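Local atomic coordinates of PHO85 cyclin PHO80 (Saccharomyces cerevisiae, PDB entry 2PMI), a protein that serves as the cyclin partner of the cyclin-dependent kinase PHO85 and represses phosphate-starvation-responsive genes when phosphate is plentiful. Residues P19-P24 with V241-P246; Q106-D111 with L179-Q184; I170-H175 with N215-Y220. All blocks are in the same frame, centred on the assembly; numbering follows the deposited sequence.

Interaction 1: residues P19-P24 with V241-P246; sequences PKVILP and VDYVLP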
loop_
_atom_site.group_PDB
_atom_site.type_symbol
_atom_site.label_atom_id
_atom_site.label_comp_id
_atom_site.label_asym_id
_atom_site.label_seq_id
_atom_site.Cartn_x
_atom_site.Cartn_y
_atom_site.Cartn_z
ATOM N N PRO B 19 8.477 -39.035 -1.694
ATOM C CA PRO B 19 9.378 -37.977 -2.172
ATOM C C PRO B 19 9.833 -37.081 -1.021
ATOM O O PRO B 19 9.328 -37.210 0.096
ATOM C CB PRO B 19 8.514 -37.220 -3.177
ATOM C CG PRO B 19 7.652 -38.291 -3.745
ATOM C CD PRO B 19 7.263 -39.104 -2.529
ATOM N N LYS B 20 10.771 -36.172 -1.283
ATOM C CA LYS B 20 11.260 -35.288 -0.227
ATOM C C LYS B 20 11.786 -33.963 -0.744
ATOM O O LYS B 20 12.989 -33.727 -0.736
ATOM C CB LYS B 20 12.364 -35.979 0.573
ATOM C CG LYS B 20 12.837 -35.183 1.783
ATOM C CD LYS B 20 13.896 -35.947 2.554
ATOM C CE LYS B 20 14.506 -35.115 3.666
ATOM N NZ LYS B 20 15.674 -35.815 4.275
ATOM N N VAL B 21 10.881 -33.097 -1.180
ATOM C CA VAL B 21 11.257 -31.787 -1.700
ATOM C C VAL B 21 11.848 -30.886 -0.615
ATOM O O VAL B 21 11.445 -30.958 0.537
ATOM C CB VAL B 21 10.035 -31.083 -2.315
ATOM C CG1 VAL B 21 8.807 -31.400 -1.491
ATOM C CG2 VAL B 21 10.255 -29.574 -2.361
ATOM N N ILE B 22 12.808 -30.050 -0.995
ATOM C CA ILE B 22 13.452 -29.119 -0.076
ATOM C C ILE B 22 13.046 -27.729 -0.514
ATOM O O ILE B 22 13.376 -27.316 -1.611
ATOM C CB ILE B 22 14.976 -29.207 -0.155
ATOM C CG1 ILE B 22 15.440 -30.580 0.338
ATOM C CG2 ILE B 22 15.604 -28.070 0.657
ATOM C CD1 ILE B 22 16.868 -30.935 -0.086
ATOM N N LEU B 23 12.349 -27.006 0.356
ATOM C CA LEU B 23 11.859 -25.664 0.047
ATOM C C LEU B 23 12.877 -24.549 0.269
ATOM O O LEU B 23 13.840 -24.721 1.008
ATOM C CB LEU B 23 10.610 -25.370 0.889
ATOM C CG LEU B 23 9.440 -26.351 0.771
ATOM C CD1 LEU B 23 8.673 -26.346 2.088
ATOM C CD2 LEU B 23 8.545 -25.988 -0.412
ATOM N N PRO B 24 12.664 -23.390 -0.385
ATOM C CA PRO B 24 13.463 -22.161 -0.355
ATOM C C PRO B 24 13.185 -21.400 0.935
ATOM O O PRO B 24 12.093 -21.499 1.486
ATOM C CB PRO B 24 12.928 -21.367 -1.541
ATOM C CG PRO B 24 12.241 -22.371 -2.390
ATOM C CD PRO B 24 11.613 -23.280 -1.408
ATOM N N VAL B 241 3.749 -35.847 -0.153
ATOM C CA VAL B 241 5.082 -35.219 -0.162
ATOM C C VAL B 241 5.612 -34.845 1.237
ATOM O O VAL B 241 4.840 -34.527 2.144
ATOM C CB VAL B 241 5.085 -33.910 -0.999
ATOM C CG1 VAL B 241 6.428 -33.736 -1.660
ATOM C CG2 VAL B 241 3.956 -33.916 -2.022
ATOM N N ASP B 242 6.932 -34.874 1.395
ATOM C CA ASP B 242 7.581 -34.523 2.659
ATOM C C ASP B 242 8.382 -33.242 2.467
ATOM O O ASP B 242 9.495 -33.290 1.935
ATOM C CB ASP B 242 8.555 -35.624 3.101
ATOM C CG ASP B 242 7.870 -36.772 3.815
ATOM O OD1 ASP B 242 6.825 -36.532 4.454
ATOM O OD2 ASP B 242 8.391 -37.908 3.760
ATOM N N TYR B 243 7.849 -32.104 2.903
ATOM C CA TYR B 243 8.571 -30.846 2.728
ATOM C C TYR B 243 9.561 -30.548 3.834
ATOM O O TYR B 243 9.186 -30.365 4.986
ATOM C CB TYR B 243 7.612 -29.669 2.610
ATOM C CG TYR B 243 6.681 -29.752 1.434
ATOM C CD1 TYR B 243 5.501 -30.489 1.508
ATOM C CD2 TYR B 243 6.976 -29.082 0.244
ATOM C CE1 TYR B 243 4.630 -30.559 0.425
ATOM C CE2 TYR B 243 6.112 -29.142 -0.848
ATOM C CZ TYR B 243 4.939 -29.883 -0.749
ATOM O OH TYR B 243 4.074 -29.943 -1.816
ATOM N N VAL B 244 10.832 -30.483 3.455
ATOM C CA VAL B 244 11.927 -30.206 4.375
ATOM C C VAL B 244 12.463 -28.800 4.133
ATOM O O VAL B 244 12.978 -28.505 3.049
ATOM C CB VAL B 244 13.089 -31.199 4.160
ATOM C CG1 VAL B 244 14.250 -30.860 5.097
ATOM C CG2 VAL B 244 12.601 -32.623 4.377
ATOM N N LEU B 245 12.352 -27.932 5.130
ATOM C CA LEU B 245 12.850 -26.576 4.973
ATOM C C LEU B 245 14.258 -26.490 5.545
ATOM O O LEU B 245 14.465 -26.735 6.724
ATOM C CB LEU B 245 11.913 -25.585 5.671
ATOM C CG LEU B 245 12.210 -24.079 5.676
ATOM C CD1 LEU B 245 12.437 -23.558 4.272
ATOM C CD2 LEU B 245 11.038 -23.350 6.304
ATOM N N PRO B 246 15.247 -26.152 4.701
ATOM C CA PRO B 246 16.661 -26.017 5.060
ATOM C C PRO B 246 16.864 -25.587 6.506
ATOM O O PRO B 246 16.317 -24.573 6.942
ATOM C CB PRO B 246 17.147 -24.976 4.075
ATOM C CG PRO B 246 16.425 -25.385 2.840
ATOM C CD PRO B 246 15.020 -25.663 3.330
#
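The phenol ring of Tyr-243 has Val-21 over one face, where CG1 of the valine sits 3.9 Å from the ring centroid in a CH-pi contact. A chi1 of 37°, with CG1 between the backbone N and the carbonyl carbon of Val-21, puts that methyl over the ring. On the same face, displaced toward the rim, lies CG1 of Val-241, which Val-21 CG1 also touches, so a cluster of two valines roofs the tyrosine. Leu-23 comes to the ring obliquely: its CD2 is 3.5 Å from Tyr-243 CD2, while its CD1 settles against Tyr-243 CB. The ring's hydroxyl reaches past the contact to a hydrogen bond with Asp-34 of helix 32-51, and Val-37, Leu-38 and Arg-41 of that helix also pack on Tyr-243.

The backbones run side by side in the same general direction, one residue opposite one residue, and make a single parallel beta bridge between Ile-22 and Val-244. Val-244 N donates to Val-21 O over 3.0 Å, and Leu-23 N in turn donates to Val-244 O at 3.1 Å. Away from the tyrosine, the extended aliphatic chain of Lys-20 crosses the CG2 branch of Val-244, and CG2 of Ile-22 meets the ring of Pro-246 at its CG, 3.6 Å away.

The chemistry is therefore divided: two backbone hydrogen bonds fix the register of the N-terminal and C-terminal segments, whereas the side-chain contacts between them are largely apolar. Tyr-243 packs on helix 32-51, and Leu-23 on that helix and on helix 216-227, so that apolar contact, together with the bond from Tyr-243 to Asp-34, ties the pair to the helices.

Interaction 2: residues Q106-D111 with L179-Q184; sequences QTVYPD and LCSIEQ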
loop_
_atom_site.group_PDB
_atom_site.type_symbol
_atom_site.label_atom_id
_atom_site.label_comp_id
_atom_site.label_asym_id
_atom_site.label_seq_id
_atom_site.Cartn_x
_atom_site.Cartn_y
_atom_site.Cartn_z
ATOM N N GLN B 106 -9.743 -15.579 14.618
ATOM C CA GLN B 106 -9.992 -16.391 15.819
ATOM C C GLN B 106 -9.731 -15.579 17.078
ATOM O O GLN B 106 -10.327 -15.839 18.117
ATOM C CB GLN B 106 -9.110 -17.656 15.876
ATOM C CG GLN B 106 -9.461 -18.762 14.868
ATOM C CD GLN B 106 -9.017 -20.171 15.297
ATOM O OE1 GLN B 106 -7.934 -20.377 15.867
ATOM N NE2 GLN B 106 -9.860 -21.152 15.001
ATOM N N THR B 107 -8.840 -14.599 16.983
ATOM C CA THR B 107 -8.504 -13.766 18.136
ATOM C C THR B 107 -9.441 -12.582 18.378
ATOM O O THR B 107 -9.708 -12.237 19.526
ATOM C CB THR B 107 -7.038 -13.213 18.040
ATOM O OG1 THR B 107 -6.098 -14.230 18.423
ATOM C CG2 THR B 107 -6.850 -11.999 18.939
ATOM N N VAL B 108 -9.964 -11.972 17.324
ATOM C CA VAL B 108 -10.805 -10.785 17.499
ATOM C C VAL B 108 -12.287 -10.940 17.171
ATOM O O VAL B 108 -13.026 -9.958 16.989
ATOM C CB VAL B 108 -10.217 -9.611 16.684
ATOM C CG1 VAL B 108 -8.772 -9.373 17.115
ATOM C CG2 VAL B 108 -10.291 -9.913 15.175
ATOM N N TYR B 109 -12.710 -12.189 17.089
ATOM C CA TYR B 109 -14.090 -12.514 16.801
ATOM C C TYR B 109 -14.341 -13.825 17.533
ATOM O O TYR B 109 -14.239 -14.912 16.949
ATOM C CB TYR B 109 -14.301 -12.694 15.298
ATOM C CG TYR B 109 -15.752 -12.905 14.921
ATOM C CD1 TYR B 109 -16.765 -12.473 15.761
ATOM C CD2 TYR B 109 -16.113 -13.509 13.721
ATOM C CE1 TYR B 109 -18.083 -12.632 15.425
ATOM C CE2 TYR B 109 -17.446 -13.666 13.384
ATOM C CZ TYR B 109 -18.419 -13.221 14.251
ATOM O OH TYR B 109 -19.748 -13.346 13.966
ATOM N N PRO B 110 -14.652 -13.736 18.837
ATOM C CA PRO B 110 -14.907 -14.928 19.642
ATOM C C PRO B 110 -15.762 -15.994 18.972
ATOM O O PRO B 110 -15.353 -17.157 18.916
ATOM C CB PRO B 110 -15.522 -14.355 20.930
ATOM C CG PRO B 110 -15.960 -12.958 20.544
ATOM C CD PRO B 110 -14.880 -12.516 19.630
ATOM N N ASP B 111 -16.931 -15.614 18.452
ATOM C CA ASP B 111 -17.800 -16.595 17.789
ATOM C C ASP B 111 -17.113 -17.376 16.665
ATOM O O ASP B 111 -17.300 -18.575 16.541
ATOM C CB ASP B 111 -19.047 -15.913 17.239
ATOM C CG ASP B 111 -20.037 -15.555 18.323
ATOM O OD1 ASP B 111 -20.992 -14.798 18.037
ATOM O OD2 ASP B 111 -19.862 -16.037 19.463
ATOM N N LEU B 179 -2.752 -4.715 18.143
ATOM C CA LEU B 179 -3.380 -3.435 17.868
ATOM C C LEU B 179 -4.830 -3.669 17.542
ATOM O O LEU B 179 -5.703 -2.930 17.982
ATOM C CB LEU B 179 -2.686 -2.769 16.692
ATOM C CG LEU B 179 -1.327 -2.206 17.090
ATOM C CD1 LEU B 179 -0.402 -2.131 15.900
ATOM C CD2 LEU B 179 -1.546 -0.846 17.708
ATOM N N CYS B 180 -5.079 -4.714 16.762
ATOM C CA CYS B 180 -6.438 -5.058 16.382
ATOM C C CYS B 180 -7.226 -5.408 17.650
ATOM O O CYS B 180 -8.312 -4.866 17.884
ATOM C CB CYS B 180 -6.438 -6.239 15.410
ATOM S SG CYS B 180 -8.018 -6.453 14.572
ATOM N N SER B 181 -6.673 -6.306 18.466
ATOM C CA SER B 181 -7.320 -6.704 19.721
ATOM C C SER B 181 -7.734 -5.455 20.470
ATOM O O SER B 181 -8.909 -5.223 20.744
ATOM C CB SER B 181 -6.357 -7.504 20.591
ATOM O OG SER B 181 -6.624 -8.886 20.461
ATOM N N ILE B 182 -6.736 -4.654 20.806
ATOM C CA ILE B 182 -6.953 -3.406 21.496
ATOM C C ILE B 182 -8.054 -2.595 20.805
ATOM O O ILE B 182 -9.125 -2.370 21.367
ATOM C CB ILE B 182 -5.638 -2.616 21.513
ATOM C CG1 ILE B 182 -4.611 -3.415 22.316
ATOM C CG2 ILE B 182 -5.863 -1.199 22.029
ATOM C CD1 ILE B 182 -3.300 -2.724 22.506
ATOM N N GLU B 183 -7.798 -2.182 19.570
ATOM C CA GLU B 183 -8.756 -1.375 18.830
ATOM C C GLU B 183 -10.190 -1.886 18.883
ATOM O O GLU B 183 -11.120 -1.164 18.527
ATOM C CB GLU B 183 -8.326 -1.253 17.374
ATOM C CG GLU B 183 -9.003 -0.106 16.648
ATOM C CD GLU B 183 -8.567 0.004 15.204
ATOM O OE1 GLU B 183 -7.384 -0.296 14.908
ATOM O OE2 GLU B 183 -9.409 0.406 14.373
ATOM N N GLN B 184 -10.376 -3.123 19.325
ATOM C CA GLN B 184 -11.711 -3.687 19.391
ATOM C C GLN B 184 -12.591 -2.830 20.290
ATOM O O GLN B 184 -12.101 -1.886 20.917
ATOM C CB GLN B 184 -11.651 -5.108 19.945
ATOM C CG GLN B 184 -12.780 -5.974 19.480
ATOM C CD GLN B 184 -12.753 -6.172 17.982
ATOM O OE1 GLN B 184 -12.850 -5.211 17.212
ATOM N NE2 GLN B 184 -12.613 -7.423 17.553
#
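OG of Ser-181 touches two methyls across this contact: CG2 of Thr-107 at 3.5 Å and CG1 of Val-108 at 4.0 Å. Neither methyl can bond to it, and both contacts are van der Waals. The Thr-107 hydroxyl turns to its own helix instead, where OG1 makes a weak hydrogen bond with the carbonyl of Asp-103. Val-108 does most of the remaining work. Its CB points toward the opposing helix, and the side chain presents both branches to Cys-180, whose SG lies 3.9 Å from Val-108 CG1 and somewhat farther from CG2. The sulfur is brought there by a first torsion that sets SG anti to the backbone N (chi1 -165°).

What the example illustrates is how an all-helical cyclin brings two helices together near their ends: the C-terminal part of helix 92-108 rests on that of helix 176-183. The latter keeps its own backbone bonding, with Glu-183 N donating to Leu-179 O over 2.7 Å. The Glu-183 carboxylate faces other partners, forming salt bridges with Arg-169 and with a basic side chain of the other protein chain in the assembly.

Just beyond the helix, Gln-184 bends back at chi2 (63°), and its side chain crosses that of Val-108 obliquely. NE2 lies 3.4 Å from Val-108 CB and is also close to Val-108 O, but the angle is poor and the pair does not count as a hydrogen bond.

Interaction 3: residues I170-H175 with N215-Y220; sequences IIPRDH and NVLDKY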
loop_
_atom_site.group_PDB
_atom_site.type_symbol
_atom_site.label_atom_id
_atom_site.label_comp_id
_atom_site.label_asym_id
_atom_site.label_seq_id
_atom_site.Cartn_x
_atom_site.Cartn_y
_atom_site.Cartn_z
ATOM N N ILE B 170 -5.867 -5.509 8.006
ATOM C CA ILE B 170 -5.458 -6.624 7.166
ATOM C C ILE B 170 -3.972 -6.736 6.825
ATOM O O ILE B 170 -3.569 -7.754 6.266
ATOM C CB ILE B 170 -6.197 -6.535 5.853
ATOM C CG1 ILE B 170 -5.827 -5.201 5.181
ATOM C CG2 ILE B 170 -7.683 -6.613 6.090
ATOM C CD1 ILE B 170 -6.551 -4.895 3.904
ATOM N N ILE B 171 -3.162 -5.714 7.126
ATOM C CA ILE B 171 -1.730 -5.769 6.791
ATOM C C ILE B 171 -0.960 -6.609 7.816
ATOM O O ILE B 171 -0.741 -6.186 8.948
ATOM C CB ILE B 171 -1.094 -4.343 6.715
ATOM C CG1 ILE B 171 -1.909 -3.437 5.784
ATOM C CG2 ILE B 171 0.335 -4.421 6.186
ATOM C CD1 ILE B 171 -1.507 -1.942 5.894
ATOM N N PRO B 172 -0.516 -7.809 7.414
ATOM C CA PRO B 172 0.223 -8.710 8.298
ATOM C C PRO B 172 1.542 -8.139 8.779
ATOM O O PRO B 172 2.590 -8.333 8.166
ATOM C CB PRO B 172 0.408 -9.955 7.442
ATOM C CG PRO B 172 0.590 -9.373 6.077
ATOM C CD PRO B 172 -0.477 -8.291 6.020
ATOM N N ARG B 173 1.487 -7.426 9.888
ATOM C CA ARG B 173 2.684 -6.849 10.463
ATOM C C ARG B 173 2.736 -7.311 11.939
ATOM O O ARG B 173 1.695 -7.495 12.589
ATOM C CB ARG B 173 2.611 -5.329 10.323
ATOM C CG ARG B 173 3.923 -4.633 9.967
ATOM C CD ARG B 173 3.637 -3.176 9.677
ATOM N NE ARG B 173 4.804 -2.325 9.835
ATOM C CZ ARG B 173 4.759 -1.000 9.749
ATOM N NH1 ARG B 173 3.599 -0.405 9.507
ATOM N NH2 ARG B 173 5.860 -0.272 9.918
ATOM N N ASP B 174 3.948 -7.518 12.447
ATOM C CA ASP B 174 4.177 -7.999 13.812
ATOM C C ASP B 174 3.159 -7.658 14.884
ATOM O O ASP B 174 2.622 -8.555 15.508
ATOM C CB ASP B 174 5.574 -7.591 14.299
ATOM C CG ASP B 174 6.687 -8.334 13.558
ATOM O OD1 ASP B 174 6.378 -9.385 12.949
ATOM O OD2 ASP B 174 7.858 -7.889 13.587
ATOM N N HIS B 175 2.881 -6.380 15.098
ATOM C CA HIS B 175 1.934 -5.984 16.143
ATOM C C HIS B 175 0.499 -5.774 15.674
ATOM O O HIS B 175 -0.316 -5.201 16.403
ATOM C CB HIS B 175 2.418 -4.694 16.794
ATOM C CG HIS B 175 3.828 -4.763 17.285
ATOM N ND1 HIS B 175 4.629 -3.646 17.402
ATOM C CD2 HIS B 175 4.580 -5.811 17.695
ATOM C CE1 HIS B 175 5.816 -4.005 17.860
ATOM N NE2 HIS B 175 5.812 -5.314 18.045
ATOM N N ASN B 215 7.452 -9.451 9.399
ATOM C CA ASN B 215 8.065 -10.752 9.594
ATOM C C ASN B 215 6.971 -11.789 9.850
ATOM O O ASN B 215 7.241 -12.975 10.067
ATOM C CB ASN B 215 9.044 -10.659 10.761
ATOM C CG ASN B 215 10.007 -9.476 10.614
ATOM O OD1 ASN B 215 11.000 -9.560 9.896
ATOM N ND2 ASN B 215 9.696 -8.362 11.280
ATOM N N VAL B 216 5.722 -11.344 9.787
ATOM C CA VAL B 216 4.620 -12.255 10.009
ATOM C C VAL B 216 4.587 -13.395 8.983
ATOM O O VAL B 216 4.796 -14.551 9.350
ATOM C CB VAL B 216 3.267 -11.519 9.988
ATOM C CG1 VAL B 216 2.183 -12.448 10.460
ATOM C CG2 VAL B 216 3.319 -10.285 10.861
ATOM N N LEU B 217 4.354 -13.066 7.705
ATOM C CA LEU B 217 4.242 -14.071 6.636
ATOM C C LEU B 217 5.347 -15.114 6.576
ATOM O O LEU B 217 5.073 -16.285 6.285
ATOM C CB LEU B 217 4.079 -13.398 5.273
ATOM C CG LEU B 217 2.811 -12.550 5.047
ATOM C CD1 LEU B 217 2.748 -12.110 3.597
ATOM C CD2 LEU B 217 1.559 -13.342 5.373
ATOM N N ASP B 218 6.583 -14.703 6.852
ATOM C CA ASP B 218 7.703 -15.649 6.873
ATOM C C ASP B 218 7.488 -16.545 8.098
ATOM O O ASP B 218 7.466 -17.776 7.997
ATOM C CB ASP B 218 9.041 -14.926 7.048
ATOM C CG ASP B 218 9.188 -13.720 6.138
ATOM O OD1 ASP B 218 8.211 -12.934 6.017
ATOM O OD2 ASP B 218 10.294 -13.551 5.567
ATOM N N LYS B 219 7.330 -15.900 9.256
ATOM C CA LYS B 219 7.104 -16.599 10.514
ATOM C C LYS B 219 6.139 -17.753 10.306
ATOM O O LYS B 219 6.397 -18.868 10.755
ATOM C CB LYS B 219 6.527 -15.651 11.565
ATOM C CG LYS B 219 6.476 -16.257 12.966
ATOM C CD LYS B 219 5.693 -15.398 13.952
ATOM C CE LYS B 219 4.186 -15.538 13.738
ATOM N NZ LYS B 219 3.380 -14.651 14.635
ATOM N N TYR B 220 5.023 -17.489 9.630
ATOM C CA TYR B 220 4.048 -18.539 9.379
ATOM C C TYR B 220 4.556 -19.570 8.387
ATOM O O TYR B 220 4.348 -20.780 8.561
ATOM C CB TYR B 220 2.758 -17.954 8.848
ATOM C CG TYR B 220 1.902 -17.324 9.903
ATOM C CD1 TYR B 220 0.607 -17.782 10.137
ATOM C CD2 TYR B 220 2.372 -16.257 10.655
ATOM C CE1 TYR B 220 -0.194 -17.191 11.086
ATOM C CE2 TYR B 220 1.572 -15.660 11.611
ATOM C CZ TYR B 220 0.291 -16.131 11.820
ATOM O OH TYR B 220 -0.507 -15.522 12.760
#
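An inverse gamma turn centred on Pro-172, in the connection that leads into helix 176-183, packs against the first turn of helix 216-227. The apolar half of the contact belongs to the proline. Its CG approaches Leu-217 CG at 4.0 Å, the two side chains crossing at a slant, and its CB lies 4.1 Å from Val-216 CB. The CB of Val-216 points toward the turn; its CG2, the branch anti to the carbonyl carbon, lies over the backbone from Pro-172 to Asp-174, 3.4 Å from Pro-172 O. Beyond these residues, Leu-134 of helix 119-134 touches Pro-172, and Met-96 and Thr-97 of helix 92-108 touch Leu-217.

The polar half lies at the helix start. Asn-215 ND2 donates to Asp-174 OD2 over 3.0 Å, with an N-H...O angle of 153°, and meets the oxygen on the syn side, tilted 26° from the carboxylate plane. Carboxylate and amide are nearly coplanar, their planes 23° apart. Each partner is gripped twice: OD2 also forms a salt bridge with Arg-209, and ND2 bonds to the carbonyl of Pro-210. The nearby guanidinium would be expected to favour the charged form of Asp-174.

Arg-173, whose CB points away from helix 216-227, reaches outside the contact to a salt bridge with an acidic side chain of the other protein chain. The connection before helix 176-183 thus packs on helix 216-227 and is hydrogen-bonded through Asp-174 to its N-cap residue, Asn-215, as part of an all-helical cyclin fold.

Overall arrangement
Along the chain, interaction 1 brackets the other two, pairing the beginning of the model with its end, while interactions 2 and 3 cross in sequence, their segments alternating. Interactions 2 and 3 have centres 16 Å apart and are linked through helix 176-183: interaction 3 includes the connection leading into it, and interaction 2 uses its far end. Helix 216-227 enters interaction 3 and also packs on side chains of interaction 1, whose nearest atoms to interaction 3 are about 7 Å away. Interactions 1 and 2 lie on opposite sides of the chain's centre, with 35 Å between their centres. Partner-chain contacts belong to interactions 2 and 3, whereas the paired termini of interaction 1 touch no other chain of the assembly.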